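Local atomic coordinates of Pdx2 protein (Plasmodium falciparum, PDB entry 2ABW), a protein that hydrolyses glutamine to glutamate and ammonia, which is channelled to the Pdx1 subunit for the synthesis of pyridoxal 5'-phosphate (vitamin B6). Residues A[155-160]-A[179-184]; A[115-120]-A[164-169]; A[133-138]-A[203-208]; A[81-86]-A[91-96]. All coordinates share one frame; numbering follows the deposited sequence.

Interaction 1: residues A[155-160]-A[179-184]; sequences APYIRE and PNIIAA
The carbonyl oxygen of I182 accepts a 2.7 Å hydrogen bond from water 1, which in turn accepts one from the backbone N of I158 at 2.9 Å. Water 2 donates to I158 O at 2.8 Å and accepts from I182 N. No direct hydrogen bond joins 155-160 to 179-184; the two waters bridge N and O of I158 to O and N of I182, and the CA atoms of the two residues are 6.2 Å apart. The two strands belong to different sheets of this glutaminase fold: 157-161 is an outer strand of the small three-stranded sheet, whereas 180-187 lies within the large mixed one. Next to the waters, I158 and I182 pack as a pair of isoleucines with nearly equal torsions (chi1 -63° and -60°), each reaching with an extended CG1-CD1 arm. The side chains cross at about a right angle, and each CD1 meets the other's CG2: I158 CD1 is 3.9 Å from I182 CG2, and I182 CD1 is 4.2 Å from I158 CG2. Farther out, the Y157 ring receives I181 CG2 at its edge, near the ring plane, with CE1 of Y157 4.4 Å from that methyl. Y157 lies about 8 Å, side chain to side chain, from R121 of the glutamine-binding site. R159 and E160 face T118 in a classic beta bulge, and OE1 of E160 hydrogen-bonds the T118 hydroxyl.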
loop_
_atom_site.group_PDB
_atom_site.type_symbol
_atom_site.label_atom_id
_atom_site.label_comp_id
_atom_site.label_asym_id
_atom_site.label_seq_id
_atom_site.Cartn_x
_atom_site.Cartn_y
_atom_site.Cartn_z
ATOM N N ALA A 155 -10.028 0.280 -9.589
ATOM C CA ALA A 155 -9.467 -0.270 -8.367
ATOM C C ALA A 155 -9.393 -1.782 -8.441
ATOM O O ALA A 155 -10.326 -2.398 -8.989
ATOM C CB ALA A 155 -10.350 0.086 -7.177
ATOM N N PRO A 156 -8.338 -2.373 -7.885
ATOM C CA PRO A 156 -8.309 -3.829 -7.807
ATOM C C PRO A 156 -9.391 -4.259 -6.813
ATOM O O PRO A 156 -9.831 -3.435 -5.979
ATOM C CB PRO A 156 -6.913 -4.135 -7.288
ATOM C CG PRO A 156 -6.511 -2.952 -6.581
ATOM C CD PRO A 156 -7.101 -1.819 -7.337
ATOM N N TYR A 157 -9.787 -5.516 -6.909
ATOM C CA TYR A 157 -10.853 -6.081 -6.102
ATOM C C TYR A 157 -10.336 -7.161 -5.216
ATOM O O TYR A 157 -9.826 -8.177 -5.642
ATOM C CB TYR A 157 -11.950 -6.599 -7.018
ATOM C CG TYR A 157 -13.074 -7.280 -6.306
ATOM C CD1 TYR A 157 -14.025 -6.553 -5.605
ATOM C CD2 TYR A 157 -13.231 -8.629 -6.383
ATOM C CE1 TYR A 157 -15.085 -7.203 -4.963
ATOM C CE2 TYR A 157 -14.279 -9.273 -5.743
ATOM C CZ TYR A 157 -15.163 -8.553 -5.028
ATOM O OH TYR A 157 -16.212 -9.221 -4.415
ATOM N N ILE A 158 -10.578 -7.018 -3.910
ATOM C CA ILE A 158 -10.183 -8.012 -2.928
ATOM C C ILE A 158 -11.274 -9.069 -2.803
ATOM O O ILE A 158 -12.350 -8.816 -2.195
ATOM C CB ILE A 158 -9.880 -7.339 -1.591
ATOM C CG1 ILE A 158 -8.702 -6.389 -1.743
ATOM C CG2 ILE A 158 -9.659 -8.382 -0.532
ATOM C CD1 ILE A 158 -8.342 -5.440 -0.523
ATOM N N ARG A 159 -11.052 -10.230 -3.391
ATOM C CA ARG A 159 -12.030 -11.246 -3.535
ATOM C C ARG A 159 -12.086 -12.121 -2.303
ATOM O O ARG A 159 -13.164 -12.683 -1.997
ATOM C CB ARG A 159 -11.758 -12.076 -4.740
ATOM C CG ARG A 159 -12.859 -13.106 -5.074
ATOM C CD ARG A 159 -12.631 -13.777 -6.409
ATOM N NE ARG A 159 -11.522 -14.720 -6.432
ATOM C CZ ARG A 159 -11.552 -15.922 -5.869
ATOM N NH1 ARG A 159 -12.559 -16.321 -5.117
ATOM N NH2 ARG A 159 -10.495 -16.675 -5.935
ATOM N N GLU A 160 -10.947 -12.381 -1.668
ATOM C CA GLU A 160 -10.895 -13.313 -0.521
ATOM C C GLU A 160 -9.960 -12.767 0.573
ATOM O O GLU A 160 -8.846 -12.367 0.266
ATOM C CB GLU A 160 -10.354 -14.671 -0.943
ATOM C CG GLU A 160 -11.137 -15.364 -2.047
ATOM C CD GLU A 160 -10.559 -16.726 -2.462
ATOM O OE1 GLU A 160 -9.288 -16.826 -2.487
ATOM O OE2 GLU A 160 -11.372 -17.646 -2.686
ATOM N N PRO A 179 -22.645 -4.433 -1.658
ATOM C CA PRO A 179 -22.331 -4.004 -0.343
ATOM C C PRO A 179 -21.001 -4.647 0.055
ATOM O O PRO A 179 -20.563 -5.686 -0.494
ATOM C CB PRO A 179 -23.501 -4.584 0.483
ATOM C CG PRO A 179 -23.696 -5.915 -0.157
ATOM C CD PRO A 179 -23.521 -5.624 -1.635
ATOM N N ASN A 180 -20.381 -3.991 1.003
ATOM C CA ASN A 180 -19.302 -4.488 1.769
ATOM C C ASN A 180 -18.092 -4.832 0.942
ATOM O O ASN A 180 -17.341 -5.765 1.274
ATOM C CB ASN A 180 -19.766 -5.654 2.613
ATOM C CG ASN A 180 -21.008 -5.298 3.403
ATOM O OD1 ASN A 180 -21.098 -4.180 3.943
ATOM N ND2 ASN A 180 -21.995 -6.205 3.430
ATOM N N ILE A 181 -17.828 -3.962 -0.020
ATOM C CA ILE A 181 -16.578 -4.070 -0.814
ATOM C C ILE A 181 -15.415 -3.691 0.107
ATOM O O ILE A 181 -15.499 -2.719 0.854
ATOM C CB ILE A 181 -16.620 -3.173 -2.066
ATOM C CG1 ILE A 181 -17.865 -3.460 -2.910
ATOM C CG2 ILE A 181 -15.363 -3.364 -2.873
ATOM C CD1 ILE A 181 -17.905 -2.693 -4.245
ATOM N N ILE A 182 -14.342 -4.491 0.128
ATOM C CA ILE A 182 -13.206 -4.242 1.017
ATOM C C ILE A 182 -12.271 -3.243 0.351
ATOM O O ILE A 182 -11.744 -3.505 -0.722
ATOM C CB ILE A 182 -12.460 -5.547 1.320
ATOM C CG1 ILE A 182 -13.405 -6.550 1.997
ATOM C CG2 ILE A 182 -11.182 -5.281 2.200
ATOM C CD1 ILE A 182 -12.794 -7.951 2.213
ATOM N N ALA A 183 -12.076 -2.099 1.028
ATOM C CA ALA A 183 -11.246 -1.028 0.536
ATOM C C ALA A 183 -9.808 -1.024 1.112
ATOM O O ALA A 183 -8.899 -0.556 0.453
ATOM C CB ALA A 183 -11.943 0.351 0.757
ATOM N N ALA A 184 -9.665 -1.446 2.362
ATOM C CA ALA A 184 -8.386 -1.392 3.062
ATOM C C ALA A 184 -8.312 -2.547 3.998
ATOM O O ALA A 184 -9.272 -2.972 4.659
ATOM C CB ALA A 184 -8.284 -0.124 3.798
HETATM O O HOH W 1 -12.218 -4.812 -3.042
HETATM O O HOH W 2 -14.054 -6.676 -1.811
#

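Interaction 2: residues A[115-120]-A[164-169]; sequences LDITIC and DEVKVL
V166 lays its CG2 methyl over the backbone of D116, 3.7 Å from D116 O and 4.0 Å from D116 N. D116 is the centre of an inverse gamma turn, closed by a weak bond of 2.9 Å from I117 N to L115 O, so the methyl covers a kink at the start of strand 115-120. That strand is the middle one of the small sheet, while segment 164-169 reaches into strand 167-174 of the large sheet; the contact therefore bridges the two sheets. With CG1 of V166 anti to its own N (chi1 170°), the two methyls divide the work. CG2 takes the D116 backbone and approaches D116 CB at 4.2 Å, and CG1 turns to CG2 of I117 at 4.4 Å. V185 and I161 also pack on V166 and help bury it. At the polar margin, D116 OD2 and E165 OE1 stand 4.8 Å apart as like charges. Q187 bonds to both residues: its OE1 accepts from D116 N and its NE2 donates to E165 OE1, which N188 ND2 also reaches, and these donors probably offset the charge on E165. K167 NZ donates to D164 O at 3.0 Å, approaching in the carbonyl plane with a C=O...N angle of 157°.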
loop_
_atom_site.group_PDB
_atom_site.type_symbol
_atom_site.label_atom_id
_atom_site.label_comp_id
_atom_site.label_asym_id
_atom_site.label_seq_id
_atom_site.Cartn_x
_atom_site.Cartn_y
_atom_site.Cartn_z
ATOM N N LEU A 115 0.127 -9.522 2.655
ATOM C CA LEU A 115 -1.328 -9.569 2.901
ATOM C C LEU A 115 -1.890 -10.910 2.411
ATOM O O LEU A 115 -1.789 -11.201 1.194
ATOM C CB LEU A 115 -2.006 -8.404 2.140
ATOM C CG LEU A 115 -1.597 -7.004 2.614
ATOM C CD1 LEU A 115 -2.157 -5.995 1.682
ATOM C CD2 LEU A 115 -1.991 -6.811 4.038
ATOM N N ASP A 116 -2.443 -11.652 3.331
ATOM C CA ASP A 116 -3.029 -13.001 3.005
ATOM C C ASP A 116 -4.428 -12.795 2.457
ATOM O O ASP A 116 -5.428 -13.051 3.110
ATOM C CB ASP A 116 -2.937 -13.958 4.141
ATOM C CG ASP A 116 -1.468 -14.355 4.436
ATOM O OD1 ASP A 116 -0.566 -14.294 3.529
ATOM O OD2 ASP A 116 -1.209 -14.611 5.622
ATOM N N ILE A 117 -4.443 -12.306 1.204
ATOM C CA ILE A 117 -5.678 -12.062 0.486
ATOM C C ILE A 117 -5.526 -12.507 -0.960
ATOM O O ILE A 117 -4.471 -12.658 -1.492
ATOM C CB ILE A 117 -6.024 -10.555 0.483
ATOM C CG1 ILE A 117 -5.004 -9.705 -0.329
ATOM C CG2 ILE A 117 -6.192 -10.072 1.925
ATOM C CD1 ILE A 117 -5.188 -8.175 -0.234
ATOM N N THR A 118 -6.672 -12.722 -1.602
ATOM C CA THR A 118 -6.727 -12.881 -3.040
ATOM C C THR A 118 -7.277 -11.632 -3.647
ATOM O O THR A 118 -8.333 -11.100 -3.225
ATOM C CB THR A 118 -7.720 -14.007 -3.415
ATOM O OG1 THR A 118 -7.270 -15.238 -2.848
ATOM C CG2 THR A 118 -7.897 -14.186 -4.860
ATOM N N ILE A 119 -6.543 -11.073 -4.582
ATOM C CA ILE A 119 -6.909 -9.820 -5.209
ATOM C C ILE A 119 -6.995 -9.984 -6.752
ATOM O O ILE A 119 -6.220 -10.798 -7.343
ATOM C CB ILE A 119 -5.921 -8.750 -4.830
ATOM C CG1 ILE A 119 -6.481 -7.355 -5.050
ATOM C CG2 ILE A 119 -4.564 -8.985 -5.601
ATOM C CD1 ILE A 119 -5.581 -6.273 -4.382
ATOM N N CYS A 120 -7.908 -9.273 -7.382
ATOM C CA CYS A 120 -8.191 -9.317 -8.809
ATOM C C CYS A 120 -7.946 -7.969 -9.427
ATOM O O CYS A 120 -8.410 -6.932 -8.933
ATOM C CB CYS A 120 -9.643 -9.635 -9.042
ATOM S SG CYS A 120 -10.106 -11.033 -8.169
ATOM N N ASP A 164 -7.268 -15.207 9.558
ATOM C CA ASP A 164 -7.828 -14.369 10.604
ATOM C C ASP A 164 -6.900 -13.249 11.084
ATOM O O ASP A 164 -7.351 -12.339 11.833
ATOM C CB ASP A 164 -8.182 -15.195 11.853
ATOM C CG ASP A 164 -9.280 -16.206 11.589
ATOM O OD1 ASP A 164 -10.334 -15.844 11.000
ATOM O OD2 ASP A 164 -9.097 -17.376 11.991
ATOM N N GLU A 165 -5.652 -13.285 10.691
ATOM C CA GLU A 165 -4.727 -12.202 10.996
ATOM C C GLU A 165 -4.976 -10.963 10.176
ATOM O O GLU A 165 -4.463 -9.888 10.485
ATOM C CB GLU A 165 -3.304 -12.625 10.645
ATOM C CG GLU A 165 -2.584 -13.607 11.463
ATOM C CD GLU A 165 -1.075 -13.802 10.997
ATOM O OE1 GLU A 165 -0.404 -13.098 10.138
ATOM O OE2 GLU A 165 -0.500 -14.782 11.529
ATOM N N VAL A 166 -5.733 -11.077 9.078
ATOM C CA VAL A 166 -6.042 -9.904 8.283
ATOM C C VAL A 166 -7.188 -9.161 8.877
ATOM O O VAL A 166 -8.261 -9.733 9.178
ATOM C CB VAL A 166 -6.401 -10.299 6.842
ATOM C CG1 VAL A 166 -6.953 -9.067 6.097
ATOM C CG2 VAL A 166 -5.231 -11.015 6.159
ATOM N N LYS A 167 -6.955 -7.904 9.173
ATOM C CA LYS A 167 -8.009 -7.035 9.634
ATOM C C LYS A 167 -8.581 -6.195 8.483
ATOM O O LYS A 167 -7.856 -5.614 7.670
ATOM C CB LYS A 167 -7.449 -6.146 10.703
ATOM C CG LYS A 167 -6.764 -6.959 11.864
ATOM C CD LYS A 167 -7.485 -8.244 12.355
ATOM C CE LYS A 167 -6.533 -9.141 13.233
ATOM N NZ LYS A 167 -7.295 -10.241 13.953
ATOM N N VAL A 168 -9.874 -6.238 8.303
ATOM C CA VAL A 168 -10.547 -5.421 7.339
ATOM C C VAL A 168 -10.674 -4.060 7.989
ATOM O O VAL A 168 -11.382 -3.878 9.060
ATOM C CB VAL A 168 -11.935 -5.984 6.920
ATOM C CG1 VAL A 168 -12.703 -4.941 6.065
ATOM C CG2 VAL A 168 -11.715 -7.275 6.207
ATOM N N LEU A 169 -9.955 -3.123 7.438
ATOM C CA LEU A 169 -9.860 -1.797 8.000
ATOM C C LEU A 169 -10.955 -0.871 7.477
ATOM O O LEU A 169 -11.415 0.055 8.137
ATOM C CB LEU A 169 -8.423 -1.247 7.695
ATOM C CG LEU A 169 -8.175 0.134 8.169
ATOM C CD1 LEU A 169 -8.379 0.322 9.704
ATOM C CD2 LEU A 169 -6.787 0.590 7.705
#

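Interaction 3: residues A[133-138]-A[203-208]; sequences CSLNII and TAFQQY
The tight part of this contact is confined to one ring edge: CD1 of L135 meets F205 near the ring plane, 3.6 Å from CE1 and 3.8 Å from CZ. I137 makes the looser part, arriving obliquely with its CD1 4.0 Å from F205 CZ, and it stays partly exposed whereas L135 and F205 are buried. L135 and I137 each approach F205 head-on, from the direction opposite to the phenyl, so the CE1-CZ rim of the ring faces the two CD1 methyls and the buried area totals only 101 Å². Since the CA atoms of I137 and F205 are 10.8 Å apart, side-chain length alone spans the gap. The ring gets there because F205 CG lies anti to its carbonyl carbon (chi1 -74°), which swings the phenyl off the helix toward the strand. This is helix-on-sheet packing of the glutaminase fold, with the first turn of helix 204-219 set against strand 130-137 of the large mixed sheet. Around the same ring, F195 stacks edge-to-face and F144 meets it with planes at about 50°, while W84 meets F205 CB, at the root of the side chain; the E198 side chain of the charge relay is about 9 Å away. S134 and N136 mark the solvent-facing side of the strand.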
loop_
_atom_site.group_PDB
_atom_site.type_symbol
_atom_site.label_atom_id
_atom_site.label_comp_id
_atom_site.label_asym_id
_atom_site.label_seq_id
_atom_site.Cartn_x
_atom_site.Cartn_y
_atom_site.Cartn_z
ATOM N N CYS A 133 -16.265 6.882 -3.093
ATOM C CA CYS A 133 -17.079 6.190 -2.151
ATOM C C CYS A 133 -16.873 6.728 -0.732
ATOM O O CYS A 133 -15.865 7.292 -0.380
ATOM C CB CYS A 133 -16.829 4.687 -2.239
ATOM S SG CYS A 133 -15.240 4.212 -1.813
ATOM N N SER A 134 -17.914 6.570 0.082
ATOM C CA SER A 134 -17.849 6.793 1.495
ATOM C C SER A 134 -17.282 5.538 2.157
ATOM O O SER A 134 -17.739 4.406 1.873
ATOM C CB SER A 134 -19.257 7.002 2.061
ATOM O OG SER A 134 -19.164 7.609 3.337
ATOM N N LEU A 135 -16.367 5.689 3.121
ATOM C CA LEU A 135 -15.755 4.521 3.792
ATOM C C LEU A 135 -16.342 4.258 5.149
ATOM O O LEU A 135 -16.628 5.229 5.915
ATOM C CB LEU A 135 -14.258 4.823 3.964
ATOM C CG LEU A 135 -13.417 4.958 2.676
ATOM C CD1 LEU A 135 -11.925 5.357 3.095
ATOM C CD2 LEU A 135 -13.461 3.652 1.844
ATOM N N ASN A 136 -16.561 2.989 5.447
ATOM C CA ASN A 136 -16.870 2.498 6.789
ATOM C C ASN A 136 -15.544 2.031 7.350
ATOM O O ASN A 136 -15.019 1.032 6.869
ATOM C CB ASN A 136 -17.846 1.360 6.706
ATOM C CG ASN A 136 -18.000 0.680 7.969
ATOM O OD1 ASN A 136 -18.187 1.334 8.979
ATOM N ND2 ASN A 136 -18.093 -0.633 7.942
ATOM N N ILE A 137 -14.968 2.789 8.286
ATOM C CA ILE A 137 -13.663 2.479 8.749
ATOM C C ILE A 137 -13.686 1.862 10.155
ATOM O O ILE A 137 -14.288 2.431 11.076
ATOM C CB ILE A 137 -12.754 3.700 8.741
ATOM C CG1 ILE A 137 -12.662 4.354 7.332
ATOM C CG2 ILE A 137 -11.369 3.297 9.255
ATOM C CD1 ILE A 137 -11.799 5.629 7.179
ATOM N N ILE A 138 -13.140 0.699 10.279
ATOM C CA ILE A 138 -13.151 -0.071 11.492
ATOM C C ILE A 138 -11.871 0.148 12.215
ATOM O O ILE A 138 -10.878 -0.549 12.038
ATOM C CB ILE A 138 -13.353 -1.545 11.238
ATOM C CG1 ILE A 138 -14.662 -1.766 10.454
ATOM C CG2 ILE A 138 -13.390 -2.332 12.591
ATOM C CD1 ILE A 138 -14.445 -1.779 8.972
ATOM N N THR A 203 -5.911 13.616 4.212
ATOM C CA THR A 203 -4.638 12.905 4.397
ATOM C C THR A 203 -4.791 11.759 5.436
ATOM O O THR A 203 -3.805 11.382 6.083
ATOM C CB THR A 203 -3.491 13.840 4.843
ATOM O OG1 THR A 203 -3.907 14.577 5.984
ATOM C CG2 THR A 203 -3.085 14.839 3.676
ATOM N N ALA A 204 -5.977 11.230 5.616
ATOM C CA ALA A 204 -6.257 10.316 6.776
ATOM C C ALA A 204 -5.362 9.104 6.697
ATOM O O ALA A 204 -4.796 8.682 7.718
ATOM C CB ALA A 204 -7.702 9.876 6.731
ATOM N N PHE A 205 -5.261 8.440 5.534
ATOM C CA PHE A 205 -4.477 7.197 5.461
ATOM C C PHE A 205 -2.968 7.451 5.604
ATOM O O PHE A 205 -2.201 6.615 6.097
ATOM C CB PHE A 205 -4.840 6.380 4.237
ATOM C CG PHE A 205 -6.222 5.703 4.405
ATOM C CD1 PHE A 205 -7.361 6.407 4.116
ATOM C CD2 PHE A 205 -6.324 4.452 4.991
ATOM C CE1 PHE A 205 -8.611 5.830 4.339
ATOM C CE2 PHE A 205 -7.600 3.878 5.193
ATOM C CZ PHE A 205 -8.695 4.602 4.938
ATOM N N GLN A 206 -2.541 8.599 5.068
ATOM C CA GLN A 206 -1.166 9.004 5.266
ATOM C C GLN A 206 -0.854 9.177 6.751
ATOM O O GLN A 206 0.196 8.721 7.278
ATOM C CB GLN A 206 -0.841 10.321 4.519
ATOM C CG GLN A 206 -0.798 10.120 3.005
ATOM C CD GLN A 206 -2.129 10.140 2.308
ATOM O OE1 GLN A 206 -3.117 10.435 2.941
ATOM N NE2 GLN A 206 -2.122 9.882 0.989
ATOM N N GLN A 207 -1.724 9.820 7.462
ATOM C CA GLN A 207 -1.566 10.018 8.899
ATOM C C GLN A 207 -1.543 8.696 9.621
ATOM O O GLN A 207 -0.695 8.477 10.504
ATOM C CB GLN A 207 -2.670 10.908 9.395
ATOM C CG GLN A 207 -2.406 11.216 10.886
ATOM C CD GLN A 207 -3.478 12.099 11.519
ATOM O OE1 GLN A 207 -4.460 12.519 10.863
ATOM N NE2 GLN A 207 -3.309 12.354 12.766
ATOM N N TYR A 208 -2.443 7.795 9.280
ATOM C CA TYR A 208 -2.502 6.463 9.897
ATOM C C TYR A 208 -1.214 5.699 9.643
ATOM O O TYR A 208 -0.625 5.071 10.537
ATOM C CB TYR A 208 -3.639 5.679 9.311
ATOM C CG TYR A 208 -3.860 4.367 9.955
ATOM C CD1 TYR A 208 -4.391 4.297 11.250
ATOM C CD2 TYR A 208 -3.585 3.206 9.339
ATOM C CE1 TYR A 208 -4.615 3.064 11.847
ATOM C CE2 TYR A 208 -3.858 1.993 9.909
ATOM C CZ TYR A 208 -4.366 1.919 11.160
ATOM O OH TYR A 208 -4.649 0.709 11.836
#

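Interaction 4: residues A[81-86]-A[91-96]; sequences KPIWGT and ILLSKN
L93 drives its CD1 methyl onto the backbone of G85, 3.5 Å from G85 N and 3.8 Å from G85 CA. Its conformation explains the reach: CG is anti to the carbonyl carbon (chi1 -61°) and the chain then runs on extended (chi2 178°), so the isobutyl end projects straight at the strand. G85 has no side chain, and the methyl can settle directly against the main chain; the same CD1 lies 4.4 Å from the carbonyl C of W84. The other branch, CD2, meets CD1 of I83 at 4.1 Å, the two side chains sliding past each other in opposite directions. In I83 it is CG1 that extends away from the backbone N (chi1 -169°), which places CG2 between N and the carbonyl carbon and carries CD1 out toward L93 CD2. I76 of helix 63-77 packs on both. Strand 83-86 runs here into the turn that carries C87, the catalytic nucleophile, and G85, C87 and G89 fit the GxCxG nucleophile elbow of this family. Helix 88-92 follows, and L93, close after it in the chain, turns back to the strand that leads into the elbow. In the turn 91-94, S94 N donates to I91 O at 3.0 Å and S94 OG bonds C90 O. Between I83 and G85, W84 sends its indole to the opposite face of the strand, where NE1 hydrogen-bonds T193 OG1; T86 OG1 also pairs with T193 OG1.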
loop_
_atom_site.group_PDB
_atom_site.type_symbol
_atom_site.label_atom_id
_atom_site.label_comp_id
_atom_site.label_asym_id
_atom_site.label_seq_id
_atom_site.Cartn_x
_atom_site.Cartn_y
_atom_site.Cartn_z
ATOM N N LYS A 81 9.281 -4.268 8.727
ATOM C CA LYS A 81 9.114 -2.838 8.712
ATOM C C LYS A 81 7.775 -2.498 8.042
ATOM O O LYS A 81 7.301 -3.190 7.178
ATOM C CB LYS A 81 10.239 -2.168 8.012
ATOM C CG LYS A 81 11.505 -2.260 8.862
ATOM C CD LYS A 81 12.453 -1.151 8.308
ATOM C CE LYS A 81 13.727 -1.187 8.828
ATOM N NZ LYS A 81 14.567 -0.172 8.235
ATOM N N PRO A 82 7.120 -1.424 8.533
ATOM C CA PRO A 82 5.819 -1.078 7.957
ATOM C C PRO A 82 5.860 -0.817 6.449
ATOM O O PRO A 82 6.751 -0.069 5.989
ATOM C CB PRO A 82 5.399 0.173 8.747
ATOM C CG PRO A 82 6.069 0.006 10.050
ATOM C CD PRO A 82 7.438 -0.598 9.701
ATOM N N ILE A 83 4.839 -1.313 5.751
ATOM C CA ILE A 83 4.717 -1.113 4.316
ATOM C C ILE A 83 3.279 -0.865 3.973
ATOM O O ILE A 83 2.422 -1.493 4.532
ATOM C CB ILE A 83 5.335 -2.299 3.546
ATOM C CG1 ILE A 83 5.450 -1.971 2.049
ATOM C CG2 ILE A 83 4.638 -3.591 3.892
ATOM C CD1 ILE A 83 6.382 -2.872 1.288
ATOM N N TRP A 84 3.079 0.048 3.074
ATOM C CA TRP A 84 1.737 0.437 2.574
ATOM C C TRP A 84 1.758 0.222 1.086
ATOM O O TRP A 84 2.424 0.949 0.333
ATOM C CB TRP A 84 1.467 1.899 2.885
ATOM C CG TRP A 84 0.113 2.372 2.464
ATOM C CD1 TRP A 84 -0.964 1.580 2.049
ATOM C CD2 TRP A 84 -0.339 3.703 2.478
ATOM N NE1 TRP A 84 -2.042 2.381 1.738
ATOM C CE2 TRP A 84 -1.681 3.696 2.017
ATOM C CE3 TRP A 84 0.251 4.925 2.839
ATOM C CZ2 TRP A 84 -2.426 4.849 1.930
ATOM C CZ3 TRP A 84 -0.478 6.058 2.673
ATOM C CH2 TRP A 84 -1.805 6.021 2.279
ATOM N N GLY A 85 1.006 -0.761 0.624
ATOM C CA GLY A 85 0.792 -0.938 -0.796
ATOM C C GLY A 85 -0.522 -0.356 -1.207
ATOM O O GLY A 85 -1.540 -0.722 -0.652
ATOM N N THR A 86 -0.501 0.575 -2.170
ATOM C CA THR A 86 -1.687 1.211 -2.620
ATOM C C THR A 86 -1.844 1.019 -4.135
ATOM O O THR A 86 -0.908 1.078 -4.882
ATOM C CB THR A 86 -1.748 2.634 -2.151
ATOM O OG1 THR A 86 -3.104 3.149 -2.338
ATOM C CG2 THR A 86 -0.749 3.504 -2.878
ATOM N N ILE A 91 -1.719 -4.885 -4.843
ATOM C CA ILE A 91 -1.649 -6.146 -5.610
ATOM C C ILE A 91 -0.339 -6.911 -5.265
ATOM O O ILE A 91 -0.382 -8.112 -4.964
ATOM C CB ILE A 91 -1.752 -5.907 -7.096
ATOM C CG1 ILE A 91 -3.171 -5.435 -7.417
ATOM C CG2 ILE A 91 -1.406 -7.194 -7.858
ATOM C CD1 ILE A 91 -3.346 -5.032 -8.850
ATOM N N LEU A 92 0.756 -6.172 -5.239
ATOM C CA LEU A 92 2.080 -6.763 -5.037
ATOM C C LEU A 92 2.339 -7.174 -3.590
ATOM O O LEU A 92 3.336 -7.826 -3.319
ATOM C CB LEU A 92 3.153 -5.818 -5.513
ATOM C CG LEU A 92 3.188 -5.626 -7.035
ATOM C CD1 LEU A 92 4.196 -4.529 -7.396
ATOM C CD2 LEU A 92 3.446 -6.952 -7.749
ATOM N N LEU A 93 1.495 -6.861 -2.650
ATOM C CA LEU A 93 1.534 -7.465 -1.273
ATOM C C LEU A 93 0.671 -8.725 -1.128
ATOM O O LEU A 93 0.634 -9.388 -0.084
ATOM C CB LEU A 93 1.111 -6.465 -0.224
ATOM C CG LEU A 93 1.955 -5.210 -0.088
ATOM C CD1 LEU A 93 1.444 -4.212 0.947
ATOM C CD2 LEU A 93 3.458 -5.651 0.344
ATOM N N SER A 94 -0.164 -8.960 -2.140
ATOM C CA SER A 94 -1.166 -9.949 -2.004
ATOM C C SER A 94 -0.639 -11.381 -2.214
ATOM O O SER A 94 0.220 -11.638 -3.055
ATOM C CB SER A 94 -2.359 -9.708 -2.917
ATOM O OG SER A 94 -2.934 -8.462 -2.623
ATOM N N LYS A 95 -1.273 -12.339 -1.539
ATOM C CA LYS A 95 -0.891 -13.777 -1.711
ATOM C C LYS A 95 -1.234 -14.363 -3.033
ATOM O O LYS A 95 -0.389 -14.993 -3.730
ATOM C CB LYS A 95 -1.564 -14.607 -0.647
ATOM C CG LYS A 95 -1.189 -16.093 -0.663
ATOM C CD LYS A 95 -1.747 -16.802 0.533
ATOM C CE LYS A 95 -1.092 -18.203 0.696
ATOM N NZ LYS A 95 0.229 -18.238 -0.012
ATOM N N ASN A 96 -2.504 -14.204 -3.440
ATOM C CA ASN A 96 -2.976 -14.708 -4.696
ATOM C C ASN A 96 -3.373 -13.530 -5.551
ATOM O O ASN A 96 -4.186 -12.678 -5.117
ATOM C CB ASN A 96 -4.164 -15.642 -4.510
ATOM C CG ASN A 96 -3.849 -16.826 -3.671
ATOM O OD1 ASN A 96 -2.828 -17.556 -3.917
ATOM N ND2 ASN A 96 -4.712 -17.075 -2.674
#

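From the N terminus, interaction 4 comes first and closes the short strand-elbow-helix loop 81-96 before any other begins. Interaction 2 then opens at 115-120 and closes at 164-169. Interaction 3 starts within that span and ends only at 203-208, so the two cross. Interaction 1, between 155-160 and 179-184, falls wholly inside interaction 3 but also crosses interaction 2. Interactions 1 and 2 tie the small sheet to the large one, and interaction 3 fastens the C-terminal helix to the large sheet. Backbone bonds pass between contacts: L115 N to L93 O, Y157 O to C120 N, and L169 O to I138 N.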